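Local structure of beta-lactamase-like protein (Koribacter versatilis, 6B9V) at residues V158-T163 / L176-S181; I154-I159 / D184-M189; V141-I146 / E162-G167. The protein probably hydrolyses the diphosphate bond of reactive FAD photoproducts, as a manganese-binding diphosphatase of the PhnP family with a metallo-beta-lactamase-like fold. All coordinates share one frame; numbering follows the deposited sequence.

In the fold
The three contacts surround the strand pair 151-160 and 163-170 of one sheet. Interaction 1 lies at the end of strand 151-160, where His160 binds one manganese and Asp178, from the loop after strand 173-176, bridges both. Interaction 2 sits on strand 151-160, its centre about 11 Å from that of interaction 1, and joins the strand to the short helix 184-187. Interaction 3 uses strand 163-170 and is centred about 9 Å from interaction 2. Backbone pairing couples them: Val158 O lies 2.9 Å from Ile165 N, and Val156 N lies 2.8 Å from Gly167 O. Interactions 2 and 3 are structural packing; the Tyr166 side chain is about 12 Å from the nearer manganese.

Interaction 1. Residues V158-T163 / L176-S181; sequences VIHGET and LTDFSS. With MN (manganese (II) ion), chain D; MN (manganese (II) ion), chain C.
His160 and Asp178 lie side by side and point the same way, the imidazole standing at 88° to the carboxylate. Asp178 CB sits over the ring centre in a CH-pi contact, 3.6 Å from the centroid. His160 CG stands anti to the backbone N (chi1 -172°), and NE2 of the ring binds the chain D manganese at 2.2 Å, while ND1 is held by Thr208 O. Asp178 OD1 bridges both ions, at 2.4 Å from the chain D manganese and 2.2 Å from the chain C manganese, as a carboxylate oxygen can.

Behind the metals, Ile159 pairs with two consecutive serines in a classic beta bulge. Its carbonyl oxygen accepts Ser180 N at 2.7 Å and Ser181 N at 3.2 Å, both in the carbonyl plane, and Ile159 N donates to Ser181 O. The small Ser180 hydroxyl can then take the N-H of Gly161, whose backbone has a positive phi, which a residue without a side chain adopts easily. Deeper in, branched Val158 packs CG1 on Leu176 CD2 at 3.5 Å and CB on Phe179 CB. A histidine at a strand end facing a metal-bridging aspartate belongs to the dinuclear site of the metallo-beta-lactamase fold.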
ATOM      1  N   VAL A 158      -0.934 -21.890 -14.602  1.00 19.09           N
ATOM      2  CA  VAL A 158       0.311 -21.460 -15.225  1.00 20.73           C
ATOM      3  C   VAL A 158       1.469 -21.713 -14.249  1.00 23.06           C
ATOM      4  O   VAL A 158       1.246 -21.923 -13.052  1.00 21.35           O
ATOM      5  CB  VAL A 158       0.273 -19.968 -15.661  1.00 19.46           C
ATOM      6  CG1 VAL A 158      -0.836 -19.741 -16.706  1.00 17.02           C
ATOM      7  CG2 VAL A 158       0.071 -19.014 -14.472  1.00 19.11           C
ATOM      8  N   ILE A 159       2.695 -21.711 -14.769  1.00 18.53           N
ATOM      9  CA  ILE A 159       3.871 -22.008 -13.959  1.00 20.73           C
ATOM     10  C   ILE A 159       4.686 -20.734 -13.705  1.00 22.21           C
ATOM     11  O   ILE A 159       5.118 -20.067 -14.637  1.00 20.92           O
ATOM     12  CB  ILE A 159       4.744 -23.074 -14.632  1.00 18.32           C
ATOM     13  CG1 ILE A 159       3.931 -24.353 -14.834  1.00 25.56           C
ATOM     14  CG2 ILE A 159       5.995 -23.358 -13.792  1.00 21.86           C
ATOM     15  CD1 ILE A 159       3.402 -24.944 -13.532  1.00 28.25           C
ATOM     16  N   HIS A 160       4.860 -20.417 -12.423  1.00 20.88           N
ATOM     17  CA  HIS A 160       5.495 -19.198 -11.925  1.00 18.31           C
ATOM     18  C   HIS A 160       6.813 -19.682 -11.333  1.00 18.57           C
ATOM     19  O   HIS A 160       6.893 -20.002 -10.143  1.00 22.35           O
ATOM     20  CB  HIS A 160       4.578 -18.519 -10.885  1.00 16.77           C
ATOM     21  CG  HIS A 160       5.021 -17.156 -10.417  1.00 21.15           C
ATOM     22  ND1 HIS A 160       5.928 -16.380 -11.098  1.00 16.81           N
ATOM     23  CD2 HIS A 160       4.610 -16.420  -9.351  1.00 18.20           C
ATOM     24  CE1 HIS A 160       6.081 -15.222 -10.459  1.00 15.71           C
ATOM     25  NE2 HIS A 160       5.301 -15.225  -9.401  1.00 16.31           N
ATOM     26  N   GLY A 161       7.810 -19.825 -12.207  1.00 16.82           N
ATOM     27  CA  GLY A 161       9.091 -20.430 -11.861  1.00 21.76           C
ATOM     28  C   GLY A 161       9.009 -21.947 -11.830  1.00 29.21           C
ATOM     29  O   GLY A 161       9.169 -22.615 -12.845  1.00 26.46           O
ATOM     30  N   GLU A 162       8.789 -22.498 -10.645  1.00 24.35           N
ATOM     31  CA  GLU A 162       8.385 -23.894 -10.543  1.00 31.41           C
ATOM     32  C   GLU A 162       7.108 -24.056  -9.706  1.00 34.38           C
ATOM     33  O   GLU A 162       6.715 -25.182  -9.391  1.00 35.28           O
ATOM     34  CB  GLU A 162       9.520 -24.739  -9.956  1.00 37.99           C
ATOM     35  CG  GLU A 162       9.965 -24.314  -8.575  1.00 47.92           C
ATOM     36  CD  GLU A 162      11.224 -25.037  -8.129  1.00 57.66           C
ATOM     37  OE1 GLU A 162      11.648 -25.981  -8.835  1.00 57.37           O
ATOM     38  OE2 GLU A 162      11.790 -24.657  -7.079  1.00 64.85           O
ATOM     39  N   THR A 163       6.458 -22.942  -9.359  1.00 29.35           N
ATOM     40  CA  THR A 163       5.226 -23.009  -8.566  1.00 27.32           C
ATOM     41  C   THR A 163       3.985 -22.891  -9.455  1.00 28.65           C
ATOM     42  O   THR A 163       3.900 -21.957 -10.226  1.00 25.83           O
ATOM     43  CB  THR A 163       5.190 -21.878  -7.514  1.00 37.03           C
ATOM     44  OG1 THR A 163       6.327 -21.992  -6.649  1.00 42.57           O
ATOM     45  CG2 THR A 163       3.896 -21.917  -6.690  1.00 34.84           C
ATOM     46  N   LEU A 176      -3.740 -13.555 -17.358  1.00 13.42           N
ATOM     47  CA  LEU A 176      -2.650 -14.428 -16.921  1.00 15.02           C
ATOM     48  C   LEU A 176      -1.423 -13.617 -16.550  1.00 20.88           C
ATOM     49  O   LEU A 176      -0.749 -13.084 -17.423  1.00 25.66           O
ATOM     50  CB  LEU A 176      -2.245 -15.414 -18.019  1.00 20.15           C
ATOM     51  CG  LEU A 176      -3.021 -16.722 -18.162  1.00 18.90           C
ATOM     52  CD1 LEU A 176      -4.417 -16.473 -18.649  1.00 26.11           C
ATOM     53  CD2 LEU A 176      -2.255 -17.618 -19.129  1.00 32.27           C
ATOM     54  N   THR A 177      -1.104 -13.551 -15.273  1.00 16.04           N
ATOM     55  CA  THR A 177       0.072 -12.788 -14.856  1.00 16.67           C
ATOM     56  C   THR A 177       1.036 -13.698 -14.109  1.00 15.14           C
ATOM     57  O   THR A 177       0.660 -14.812 -13.726  1.00 15.70           O
ATOM     58  CB  THR A 177      -0.329 -11.579 -13.979  1.00 20.87           C
ATOM     59  OG1 THR A 177       0.838 -10.802 -13.682  1.00 18.45           O
ATOM     60  CG2 THR A 177      -1.001 -12.043 -12.678  1.00 14.22           C
ATOM     61  N   ASP A 178       2.278 -13.234 -13.917  1.00 11.90           N
ATOM     62  CA  ASP A 178       3.267 -13.958 -13.113  1.00 16.39           C
ATOM     63  C   ASP A 178       3.471 -15.398 -13.583  1.00 21.49           C
ATOM     64  O   ASP A 178       3.294 -16.351 -12.816  1.00 18.24           O
ATOM     65  CB  ASP A 178       2.871 -13.962 -11.630  1.00 15.58           C
ATOM     66  CG  ASP A 178       2.935 -12.567 -10.991  1.00 15.04           C
ATOM     67  OD1 ASP A 178       3.801 -12.332 -10.118  1.00 15.71           O
ATOM     68  OD2 ASP A 178       2.119 -11.723 -11.372  1.00 16.09           O
ATOM     69  N   PHE A 179       3.825 -15.576 -14.846  1.00 15.53           N
ATOM     70  CA  PHE A 179       4.197 -16.914 -15.288  1.00 17.07           C
ATOM     71  C   PHE A 179       5.506 -16.854 -16.028  1.00 15.31           C
ATOM     72  O   PHE A 179       5.830 -15.831 -16.661  1.00 15.18           O
ATOM     73  CB  PHE A 179       3.124 -17.549 -16.192  1.00 16.86           C
ATOM     74  CG  PHE A 179       2.950 -16.851 -17.515  1.00 16.84           C
ATOM     75  CD1 PHE A 179       3.762 -17.165 -18.601  1.00 17.65           C
ATOM     76  CD2 PHE A 179       1.963 -15.889 -17.678  1.00 21.60           C
ATOM     77  CE1 PHE A 179       3.609 -16.509 -19.820  1.00 16.62           C
ATOM     78  CE2 PHE A 179       1.790 -15.238 -18.897  1.00 18.41           C
ATOM     79  CZ  PHE A 179       2.628 -15.536 -19.966  1.00 16.13           C
ATOM     80  N   SER A 180       6.237 -17.957 -15.939  1.00 17.03           N
ATOM     81  CA  SER A 180       7.407 -18.183 -16.777  1.00 22.75           C
ATOM     82  C   SER A 180       7.044 -19.156 -17.892  1.00 18.52           C
ATOM     83  O   SER A 180       7.692 -19.177 -18.932  1.00 21.62           O
ATOM     84  CB  SER A 180       8.585 -18.701 -15.949  1.00 19.89           C
ATOM     85  OG  SER A 180       8.223 -19.787 -15.108  1.00 22.17           O
ATOM     86  N   SER A 181       6.009 -19.963 -17.688  1.00 18.53           N
ATOM     87  CA  SER A 181       5.547 -20.842 -18.772  1.00 20.43           C
ATOM     88  C   SER A 181       4.084 -21.241 -18.594  1.00 22.66           C
ATOM     89  O   SER A 181       3.511 -21.131 -17.497  1.00 18.92           O
ATOM     90  CB  SER A 181       6.425 -22.096 -18.887  1.00 26.59           C
ATOM     91  OG  SER A 181       6.310 -22.939 -17.751  1.00 23.37           O
TER
HETATM   92 MN    MN D 302       4.436 -13.571  -8.156  1.00 16.40          MN
HETATM   93 MN    MN C 301       3.701 -10.327  -9.222  1.00 14.95          MN
HETATM   94  O   HOH W   1       8.507 -22.228 -16.256  1.00 32.53           O

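Interaction 2. Residues I154-I159 / D184-M189; sequences IPVPVI and DASMEM
Ser186 OG donates to Pro157 O at 2.6 Å, a short bond lying in the carbonyl plane on a lone pair, with a C=O...O angle of 138°. It ties the short helix 184-187 to strand 151-160, which belongs to one of the two sheets of the metallo-beta-lactamase-like fold. The neighbouring residues Val156 and Val158 use their backbone groups to pair with strand 163-170, whereas the Pro157 carbonyl is turned to the helix. Proline has no N-H to donate, so the polar backbone group it can offer is its carbonyl, which Ser186 uses. A serine is small enough to bring its hydroxyl close to that oxygen, in the carbonyl plane. Ser186 OG stands beside its own backbone N and anti to the carbonyl carbon (chi1 -67°), which aims it at the strand. The CB of the same side chain also packs, 3.7 Å from Val156 CG1, and Ser186 OG passes 3.5 Å from Pro157 CD.

Three residues on, Met189 reaches across to the strand. Val156 and Met189 slide past each other in opposite directions, while Ile154 and Met189 cross at a slant. Long and flexible, methionine suits this span: its chain bends at chi3 (72°), and that torsion brings the terminal methyl down among three strand residues. Beyond the contact, Met189 O accepts from Arg169 of strand 163-170, and Met187, on another side of the turn, packs on helix 212-222. Met189 CE lies 3.6 Å from Pro155 O. It comes closest to Ile154, with Met189 CE 3.5 Å from Ile154 CG2.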
ATOM      1  N   ILE A 154     -12.916 -19.489 -15.079  1.00 22.19           N
ATOM      2  CA  ILE A 154     -12.219 -20.766 -15.210  1.00 23.13           C
ATOM      3  C   ILE A 154     -10.765 -20.591 -14.798  1.00 18.46           C
ATOM      4  O   ILE A 154     -10.064 -19.778 -15.382  1.00 22.47           O
ATOM      5  CB  ILE A 154     -12.292 -21.287 -16.661  1.00 19.11           C
ATOM      6  CG1 ILE A 154     -13.742 -21.247 -17.158  1.00 26.75           C
ATOM      7  CG2 ILE A 154     -11.715 -22.693 -16.759  1.00 24.14           C
ATOM      8  CD1 ILE A 154     -13.868 -21.290 -18.657  1.00 33.23           C
ATOM      9  N   PRO A 155     -10.313 -21.339 -13.783  1.00 19.99           N
ATOM     10  CA  PRO A 155      -8.893 -21.283 -13.413  1.00 17.65           C
ATOM     11  C   PRO A 155      -8.036 -21.913 -14.511  1.00 20.56           C
ATOM     12  O   PRO A 155      -8.365 -22.985 -15.026  1.00 24.66           O
ATOM     13  CB  PRO A 155      -8.820 -22.103 -12.115  1.00 23.87           C
ATOM     14  CG  PRO A 155     -10.260 -22.236 -11.645  1.00 29.31           C
ATOM     15  CD  PRO A 155     -11.073 -22.248 -12.907  1.00 26.81           C
ATOM     16  N   VAL A 156      -6.955 -21.230 -14.857  1.00 20.18           N
ATOM     17  CA  VAL A 156      -6.033 -21.673 -15.885  1.00 23.56           C
ATOM     18  C   VAL A 156      -4.663 -21.843 -15.255  1.00 18.33           C
ATOM     19  O   VAL A 156      -4.023 -20.856 -14.907  1.00 16.91           O
ATOM     20  CB  VAL A 156      -5.944 -20.664 -17.045  1.00 22.73           C
ATOM     21  CG1 VAL A 156      -4.943 -21.156 -18.116  1.00 17.38           C
ATOM     22  CG2 VAL A 156      -7.324 -20.437 -17.650  1.00 21.36           C
ATOM     23  N   PRO A 157      -4.225 -23.090 -15.069  1.00 19.46           N
ATOM     24  CA  PRO A 157      -2.922 -23.281 -14.425  1.00 18.54           C
ATOM     25  C   PRO A 157      -1.791 -22.681 -15.244  1.00 23.02           C
ATOM     26  O   PRO A 157      -1.727 -22.921 -16.449  1.00 20.40           O
ATOM     27  CB  PRO A 157      -2.788 -24.803 -14.337  1.00 21.57           C
ATOM     28  CG  PRO A 157      -4.236 -25.328 -14.415  1.00 23.91           C
ATOM     29  CD  PRO A 157      -4.934 -24.361 -15.317  1.00 21.43           C
ATOM     30  N   VAL A 158      -0.934 -21.890 -14.602  1.00 19.09           N
ATOM     31  CA  VAL A 158       0.311 -21.460 -15.225  1.00 20.73           C
ATOM     32  C   VAL A 158       1.469 -21.713 -14.249  1.00 23.06           C
ATOM     33  O   VAL A 158       1.246 -21.923 -13.052  1.00 21.35           O
ATOM     34  CB  VAL A 158       0.273 -19.968 -15.661  1.00 19.46           C
ATOM     35  CG1 VAL A 158      -0.836 -19.741 -16.706  1.00 17.02           C
ATOM     36  CG2 VAL A 158       0.071 -19.014 -14.472  1.00 19.11           C
ATOM     37  N   ILE A 159       2.695 -21.711 -14.769  1.00 18.53           N
ATOM     38  CA  ILE A 159       3.871 -22.008 -13.959  1.00 20.73           C
ATOM     39  C   ILE A 159       4.686 -20.734 -13.705  1.00 22.21           C
ATOM     40  O   ILE A 159       5.118 -20.067 -14.637  1.00 20.92           O
ATOM     41  CB  ILE A 159       4.744 -23.074 -14.632  1.00 18.32           C
ATOM     42  CG1 ILE A 159       3.931 -24.353 -14.834  1.00 25.56           C
ATOM     43  CG2 ILE A 159       5.995 -23.358 -13.792  1.00 21.86           C
ATOM     44  CD1 ILE A 159       3.402 -24.944 -13.532  1.00 28.25           C
ATOM     45  N   ASP A 184       0.818 -27.068 -21.897  1.00 24.28           N
ATOM     46  CA  ASP A 184       0.082 -27.303 -23.148  1.00 31.98           C
ATOM     47  C   ASP A 184      -1.432 -27.302 -22.934  1.00 25.73           C
ATOM     48  O   ASP A 184      -2.203 -26.655 -23.679  1.00 28.31           O
ATOM     49  CB  ASP A 184       0.509 -28.636 -23.785  1.00 34.33           C
ATOM     50  CG  ASP A 184       1.950 -28.619 -24.268  1.00 42.14           C
ATOM     51  OD1 ASP A 184       2.533 -27.519 -24.391  1.00 39.14           O
ATOM     52  OD2 ASP A 184       2.498 -29.709 -24.534  1.00 49.81           O
ATOM     53  N   ALA A 185      -1.853 -28.027 -21.902  1.00 25.79           N
ATOM     54  CA  ALA A 185      -3.268 -28.163 -21.606  1.00 32.92           C
ATOM     55  C   ALA A 185      -3.876 -26.792 -21.328  1.00 29.04           C
ATOM     56  O   ALA A 185      -5.034 -26.548 -21.667  1.00 24.96           O
ATOM     57  CB  ALA A 185      -3.491 -29.125 -20.422  1.00 30.24           C
ATOM     58  N   SER A 186      -3.098 -25.880 -20.745  1.00 22.75           N
ATOM     59  CA  SER A 186      -3.598 -24.529 -20.512  1.00 22.92           C
ATOM     60  C   SER A 186      -3.621 -23.690 -21.791  1.00 19.25           C
ATOM     61  O   SER A 186      -4.504 -22.843 -21.966  1.00 20.75           O
ATOM     62  CB  SER A 186      -2.770 -23.797 -19.436  1.00 19.08           C
ATOM     63  OG  SER A 186      -2.931 -24.398 -18.167  1.00 20.71           O
ATOM     64  N   MET A 187      -2.657 -23.912 -22.680  1.00 21.33           N
ATOM     65  CA  MET A 187      -2.646 -23.190 -23.943  1.00 22.68           C
ATOM     66  C   MET A 187      -3.930 -23.503 -24.691  1.00 24.50           C
ATOM     67  O   MET A 187      -4.509 -22.629 -25.356  1.00 23.80           O
ATOM     68  CB  MET A 187      -1.432 -23.563 -24.789  1.00 25.62           C
ATOM     69  CG  MET A 187      -0.117 -23.055 -24.226  1.00 22.99           C
ATOM     70  SD  MET A 187       0.099 -21.297 -24.487  1.00 23.51           S
ATOM     71  CE  MET A 187       0.483 -21.260 -26.243  1.00 22.22           C
ATOM     72  N   GLU A 188      -4.386 -24.746 -24.555  1.00 24.45           N
ATOM     73  CA  GLU A 188      -5.591 -25.176 -25.265  1.00 31.33           C
ATOM     74  C   GLU A 188      -6.864 -24.527 -24.734  1.00 27.84           C
ATOM     75  O   GLU A 188      -7.883 -24.525 -25.421  1.00 29.05           O
ATOM     76  CB  GLU A 188      -5.723 -26.697 -25.210  1.00 25.70           C
ATOM     77  CG  GLU A 188      -4.748 -27.396 -26.146  1.00 39.15           C
ATOM     78  CD  GLU A 188      -4.748 -26.786 -27.547  1.00 51.03           C
ATOM     79  OE1 GLU A 188      -5.843 -26.638 -28.135  1.00 60.39           O
ATOM     80  OE2 GLU A 188      -3.657 -26.443 -28.058  1.00 46.35           O
ATOM     81  N   MET A 189      -6.793 -23.973 -23.525  1.00 20.89           N
ATOM     82  CA  MET A 189      -7.937 -23.319 -22.880  1.00 25.66           C
ATOM     83  C   MET A 189      -8.054 -21.851 -23.280  1.00 22.87           C
ATOM     84  O   MET A 189      -9.022 -21.176 -22.926  1.00 23.98           O
ATOM     85  CB  MET A 189      -7.819 -23.400 -21.346  1.00 21.49           C
ATOM     86  CG  MET A 189      -7.746 -24.820 -20.768  1.00 28.18           C
ATOM     87  SD  MET A 189      -7.405 -24.770 -18.991  1.00 34.80           S
ATOM     88  CE  MET A 189      -8.965 -24.163 -18.372  1.00 30.51           C
TER

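Interaction 3. Residues V141-I146 / E162-G167; sequences VHHEAI and ETEIYG
Tyr166 meets both His143 and Val141, and of all the residues here it has the most surface buried by the contact. It projects from strand 163-170 toward the segment 141-146, mostly the loop between strand 136-140 of one sheet and strand 146-148 of the other. The contact packs this connecting loop against a strand of the second sheet of the metallo-beta-lactamase-like fold, with the loop laid over the tyrosine. A tyrosine suits such a place: its ring packs against apolar neighbours such as Val141, while the hydroxyl can come out among polar groups of the loop.

The tyrosine and the His143 imidazole cross at about a right angle as an offset edge-to-face pair, the edge of Tyr166 directed at the face of His143. Their centroids are 5.5 Å apart and their planes meet at 76°. The hydroxyl end makes the closest approach, with Tyr166 OH 2.7 Å from His143 ND1; that nitrogen lies at the tyrosine's edge, near its plane. Farther back, the ring meets the valine. Val141 and Tyr166 slide past each other in opposite directions, and Val141 CG1, set anti to its backbone N (chi1 -178°), comes 3.6 Å from Tyr166 CE2. A branched aliphatic residue is well matched to this buried part, where Val141 also touches Pro155 and Tyr107.

On the more exposed part of the contact, the extended Glu164 side chain reaches His143 tip to tip. Glu164 OE2 lies near the imidazole plane, 3.5 Å from His143 CE1, and the carboxylate is turned 52° from that ring. Both polar ends suit an exposed position, and a water joins them, 2.9 Å from His143 NE2 and donating to Glu164 OE1 at 2.8 Å.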
ATOM      1  N   VAL A 141     -10.434 -22.469  -4.307  1.00 26.64           N
ATOM      2  CA  VAL A 141     -10.407 -22.656  -5.748  1.00 26.23           C
ATOM      3  C   VAL A 141      -9.560 -23.875  -6.118  1.00 34.51           C
ATOM      4  O   VAL A 141      -8.393 -23.965  -5.741  1.00 30.67           O
ATOM      5  CB  VAL A 141      -9.822 -21.429  -6.479  1.00 29.24           C
ATOM      6  CG1 VAL A 141      -9.850 -21.642  -7.988  1.00 36.41           C
ATOM      7  CG2 VAL A 141     -10.575 -20.152  -6.104  1.00 27.37           C
ATOM      8  N   HIS A 142     -10.148 -24.812  -6.854  1.00 35.63           N
ATOM      9  CA  HIS A 142      -9.351 -25.822  -7.524  1.00 47.89           C
ATOM     10  C   HIS A 142      -9.522 -25.622  -9.020  1.00 47.82           C
ATOM     11  O   HIS A 142      -9.694 -24.495  -9.478  1.00 54.87           O
ATOM     12  CB  HIS A 142      -9.746 -27.236  -7.101  1.00 60.52           C
ATOM     13  CG  HIS A 142      -8.618 -28.218  -7.178  1.00 71.03           C
ATOM     14  ND1 HIS A 142      -8.592 -29.259  -8.087  1.00 77.79           N
ATOM     15  CD2 HIS A 142      -7.464 -28.310  -6.475  1.00 71.90           C
ATOM     16  CE1 HIS A 142      -7.480 -29.950  -7.929  1.00 78.18           C
ATOM     17  NE2 HIS A 142      -6.776 -29.396  -6.956  1.00 75.34           N
ATOM     18  N   HIS A 143      -9.493 -26.700  -9.786  1.00 38.72           N
ATOM     19  CA  HIS A 143      -9.504 -26.560 -11.235  1.00 41.36           C
ATOM     20  C   HIS A 143     -10.908 -26.342 -11.801  1.00 40.20           C
ATOM     21  O   HIS A 143     -11.062 -25.897 -12.939  1.00 44.00           O
ATOM     22  CB  HIS A 143      -8.842 -27.778 -11.879  1.00 53.06           C
ATOM     23  CG  HIS A 143      -7.344 -27.741 -11.826  1.00 63.43           C
ATOM     24  ND1 HIS A 143      -6.648 -27.359 -10.699  1.00 64.03           N
ATOM     25  CD2 HIS A 143      -6.409 -28.028 -12.763  1.00 66.14           C
ATOM     26  CE1 HIS A 143      -5.351 -27.420 -10.941  1.00 63.14           C
ATOM     27  NE2 HIS A 143      -5.179 -27.824 -12.186  1.00 65.19           N
ATOM     28  N   GLU A 144     -11.930 -26.631 -11.007  1.00 35.79           N
ATOM     29  CA  GLU A 144     -13.305 -26.402 -11.443  1.00 36.02           C
ATOM     30  C   GLU A 144     -13.604 -24.907 -11.561  1.00 32.05           C
ATOM     31  O   GLU A 144     -12.977 -24.090 -10.888  1.00 31.48           O
ATOM     32  CB  GLU A 144     -14.288 -27.065 -10.475  1.00 46.38           C
ATOM     33  CG  GLU A 144     -13.987 -28.530 -10.186  1.00 58.45           C
ATOM     34  CD  GLU A 144     -14.826 -29.461 -11.034  1.00 73.94           C
ATOM     35  OE1 GLU A 144     -15.492 -28.964 -11.968  1.00 76.88           O
ATOM     36  OE2 GLU A 144     -14.819 -30.683 -10.772  1.00 82.39           O
ATOM     37  N   ALA A 145     -14.565 -24.552 -12.410  1.00 33.49           N
ATOM     38  CA  ALA A 145     -14.932 -23.147 -12.615  1.00 28.45           C
ATOM     39  C   ALA A 145     -15.565 -22.505 -11.377  1.00 33.78           C
ATOM     40  O   ALA A 145     -16.283 -23.148 -10.612  1.00 35.81           O
ATOM     41  CB  ALA A 145     -15.880 -23.017 -13.808  1.00 31.61           C
ATOM     42  N   ILE A 146     -15.277 -21.223 -11.198  1.00 31.25           N
ATOM     43  CA  ILE A 146     -15.832 -20.410 -10.132  1.00 31.68           C
ATOM     44  C   ILE A 146     -17.107 -19.750 -10.618  1.00 32.45           C
ATOM     45  O   ILE A 146     -17.064 -18.916 -11.520  1.00 32.22           O
ATOM     46  CB  ILE A 146     -14.847 -19.307  -9.680  1.00 26.99           C
ATOM     47  CG1 ILE A 146     -13.454 -19.884  -9.422  1.00 37.67           C
ATOM     48  CG2 ILE A 146     -15.382 -18.581  -8.457  1.00 36.04           C
ATOM     49  CD1 ILE A 146     -13.446 -21.042  -8.442  1.00 52.26           C
ATOM     50  N   GLU A 162       8.789 -22.498 -10.645  1.00 24.35           N
ATOM     51  CA  GLU A 162       8.385 -23.894 -10.543  1.00 31.41           C
ATOM     52  C   GLU A 162       7.108 -24.056  -9.706  1.00 34.38           C
ATOM     53  O   GLU A 162       6.715 -25.182  -9.391  1.00 35.28           O
ATOM     54  CB  GLU A 162       9.520 -24.739  -9.956  1.00 37.99           C
ATOM     55  CG  GLU A 162       9.965 -24.314  -8.575  1.00 47.92           C
ATOM     56  CD  GLU A 162      11.224 -25.037  -8.129  1.00 57.66           C
ATOM     57  OE1 GLU A 162      11.648 -25.981  -8.835  1.00 57.37           O
ATOM     58  OE2 GLU A 162      11.790 -24.657  -7.079  1.00 64.85           O
ATOM     59  N   THR A 163       6.458 -22.942  -9.359  1.00 29.35           N
ATOM     60  CA  THR A 163       5.226 -23.009  -8.566  1.00 27.32           C
ATOM     61  C   THR A 163       3.985 -22.891  -9.455  1.00 28.65           C
ATOM     62  O   THR A 163       3.900 -21.957 -10.226  1.00 25.83           O
ATOM     63  CB  THR A 163       5.190 -21.878  -7.514  1.00 37.03           C
ATOM     64  OG1 THR A 163       6.327 -21.992  -6.649  1.00 42.57           O
ATOM     65  CG2 THR A 163       3.896 -21.917  -6.690  1.00 34.84           C
ATOM     66  N   GLU A 164       3.024 -23.809  -9.358  1.00 24.65           N
ATOM     67  CA  GLU A 164       1.786 -23.654 -10.146  1.00 24.87           C
ATOM     68  C   GLU A 164       0.862 -22.617  -9.497  1.00 21.65           C
ATOM     69  O   GLU A 164       0.584 -22.693  -8.305  1.00 25.42           O
ATOM     70  CB  GLU A 164       1.040 -24.981 -10.307  1.00 28.36           C
ATOM     71  CG  GLU A 164      -0.252 -24.846 -11.135  1.00 33.37           C
ATOM     72  CD  GLU A 164      -1.068 -26.130 -11.210  1.00 40.36           C
ATOM     73  OE1 GLU A 164      -0.710 -27.022 -12.002  1.00 45.59           O
ATOM     74  OE2 GLU A 164      -2.080 -26.238 -10.490  1.00 45.90           O
ATOM     75  N   ILE A 165       0.408 -21.644 -10.283  1.00 16.94           N
ATOM     76  CA  ILE A 165      -0.559 -20.637  -9.821  1.00 16.96           C
ATOM     77  C   ILE A 165      -1.689 -20.571 -10.855  1.00 19.03           C
ATOM     78  O   ILE A 165      -1.692 -21.345 -11.814  1.00 21.88           O
ATOM     79  CB  ILE A 165       0.081 -19.229  -9.631  1.00 16.91           C
ATOM     80  CG1 ILE A 165       0.483 -18.618 -10.973  1.00 16.99           C
ATOM     81  CG2 ILE A 165       1.286 -19.314  -8.692  1.00 16.17           C
ATOM     82  CD1 ILE A 165       0.721 -17.088 -10.908  1.00 18.32           C
ATOM     83  N   TYR A 166      -2.642 -19.662 -10.664  1.00 16.80           N
ATOM     84  CA  TYR A 166      -3.764 -19.533 -11.604  1.00 20.46           C
ATOM     85  C   TYR A 166      -3.810 -18.215 -12.357  1.00 17.12           C
ATOM     86  O   TYR A 166      -3.575 -17.140 -11.793  1.00 16.72           O
ATOM     87  CB  TYR A 166      -5.112 -19.686 -10.877  1.00 15.69           C
ATOM     88  CG  TYR A 166      -5.474 -21.104 -10.492  1.00 24.72           C
ATOM     89  CD1 TYR A 166      -5.130 -22.180 -11.301  1.00 30.04           C
ATOM     90  CD2 TYR A 166      -6.161 -21.362  -9.314  1.00 25.77           C
ATOM     91  CE1 TYR A 166      -5.464 -23.485 -10.943  1.00 32.46           C
ATOM     92  CE2 TYR A 166      -6.497 -22.659  -8.946  1.00 31.64           C
ATOM     93  CZ  TYR A 166      -6.147 -23.713  -9.765  1.00 31.27           C
ATOM     94  OH  TYR A 166      -6.483 -24.999  -9.395  1.00 30.13           O
ATOM     95  N   GLY A 167      -4.169 -18.303 -13.631  1.00 16.62           N
ATOM     96  CA  GLY A 167      -4.739 -17.175 -14.343  1.00 17.53           C
ATOM     97  C   GLY A 167      -6.214 -17.512 -14.473  1.00 17.66           C
ATOM     98  O   GLY A 167      -6.638 -18.550 -13.980  1.00 20.48           O
TER
HETATM   99  O   HOH W   2      -2.580 -28.947 -12.929  1.00 53.72           O